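Local coordinates for protein probable transcriptional regulator (Pseudomonas aeruginosa, PDB 2NNN) that probably acts as a DNA-binding transcription factor of the MarR family, with a winged helix-turn-helix domain, at residues Ala67-Lys70 with Gly71-Glu74. Residues are numbered along the deposited sequence; the frame is centred on the assembly and turned at random.
Sequences ATIK and GVVE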
loop_
_atom_site.group_PDB
_atom_site.type_symbol
_atom_site.label_atom_id
_atom_site.label_comp_id
_atom_site.label_asym_id
_atom_site.label_seq_id
_atom_site.Cartn_x
_atom_site.Cartn_y
_atom_site.Cartn_z
ATOM N N ALA A 67 -13.271 6.940 9.193
ATOM C CA ALA A 67 -12.227 7.906 9.551
ATOM C C ALA A 67 -11.362 8.327 8.346
ATOM O O ALA A 67 -11.030 9.503 8.205
ATOM C CB ALA A 67 -11.350 7.354 10.672
ATOM N N THR A 68 -11.008 7.372 7.485
ATOM C CA THR A 68 -10.224 7.659 6.286
ATOM C C THR A 68 -11.003 8.491 5.274
ATOM O O THR A 68 -10.502 9.507 4.816
ATOM C CB THR A 68 -9.699 6.368 5.614
ATOM O OG1 THR A 68 -9.067 5.551 6.599
ATOM C CG2 THR A 68 -8.679 6.684 4.518
ATOM N N ILE A 69 -12.220 8.068 4.927
ATOM C CA ILE A 69 -13.029 8.824 3.981
ATOM C C ILE A 69 -13.421 10.177 4.540
ATOM O O ILE A 69 -13.509 11.146 3.791
ATOM C CB ILE A 69 -14.266 8.051 3.454
ATOM C CG1 ILE A 69 -14.843 8.751 2.216
ATOM C CG2 ILE A 69 -15.333 7.883 4.533
ATOM C CD1 ILE A 69 -13.961 8.667 0.980
ATOM N N LYS A 70 -13.642 10.242 5.853
ATOM C CA LYS A 70 -13.954 11.496 6.531
ATOM C C LYS A 70 -12.939 12.579 6.157
ATOM O O LYS A 70 -13.313 13.691 5.797
ATOM C CB LYS A 70 -13.950 11.293 8.043
ATOM C CG LYS A 70 -14.530 12.464 8.822
ATOM C CD LYS A 70 -14.473 12.220 10.328
ATOM C CE LYS A 70 -14.702 13.510 11.105
ATOM N NZ LYS A 70 -16.156 13.832 11.242
ATOM N N GLY A 71 -11.657 12.231 6.224
ATOM C CA GLY A 71 -10.587 13.199 6.070
ATOM C C GLY A 71 -10.224 13.457 4.617
ATOM O O GLY A 71 -9.765 14.551 4.274
ATOM N N VAL A 72 -10.406 12.455 3.764
ATOM C CA VAL A 72 -10.268 12.668 2.336
ATOM C C VAL A 72 -11.320 13.685 1.875
ATOM O O VAL A 72 -10.988 14.647 1.171
ATOM C CB VAL A 72 -10.377 11.342 1.537
ATOM C CG1 VAL A 72 -10.811 11.601 0.094
ATOM C CG2 VAL A 72 -9.071 10.585 1.594
ATOM N N VAL A 73 -12.577 13.481 2.284
ATOM C CA VAL A 73 -13.668 14.381 1.890
ATOM C C VAL A 73 -13.458 15.793 2.453
ATOM O O VAL A 73 -13.735 16.780 1.776
ATOM C CB VAL A 73 -15.063 13.821 2.271
ATOM C CG1 VAL A 73 -16.148 14.888 2.115
ATOM C CG2 VAL A 73 -15.408 12.621 1.413
ATOM N N GLU A 74 -12.944 15.882 3.675
ATOM C CA GLU A 74 -12.636 17.182 4.273
ATOM C C GLU A 74 -11.514 17.926 3.543
ATOM O O GLU A 74 -11.629 19.125 3.305
ATOM C CB GLU A 74 -12.357 17.055 5.773
ATOM C CG GLU A 74 -13.634 16.882 6.595
ATOM C CD GLU A 74 -13.392 16.403 8.027
ATOM O OE1 GLU A 74 -12.213 16.331 8.455
ATOM O OE2 GLU A 74 -14.392 16.101 8.734
#
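Val73 N donates to Ile69 O at 2.9 Å with an N-H...O angle of 168°, and Val72 N to Thr68 O at 3.1 Å, i to i+4 bonds that join successive turns of one alpha-helix. The place of helix 66-78, after helix 55-61 and before the hairpin of strands 82-87 and 93-98, is consistent with the recognition helix of the MarR winged helix-turn-helix. Gly71 N is held less firmly, its weak bonds divided between Ala67 O (3.4 Å) and Thr68 O. On the buried side, Ile69 CG1 lies anti to the backbone N (chi1 -165°), which carries it forward along the helix to 4.0 Å from Val73 CG2; a looser apolar contact joins Ile69 CD1 and Val72 CG1 at 4.4 Å. Ile69 and Val73 pack on Leu58 of helix 55-61, whereas Ile69 and Val72 meet Ala43 of helix 38-50. At the surface, Lys70 and Glu74 form a long i to i+4 salt bridge, NZ to OE2 3.8 Å, and Glu74 touches Arg84 of strand 82-87. The Lys70 bend at chi4 (82°) sets its CE-NZ bond nearly square to the line from CE to Glu74 OE2, leaving CE, at 3.5 Å, closer than NZ.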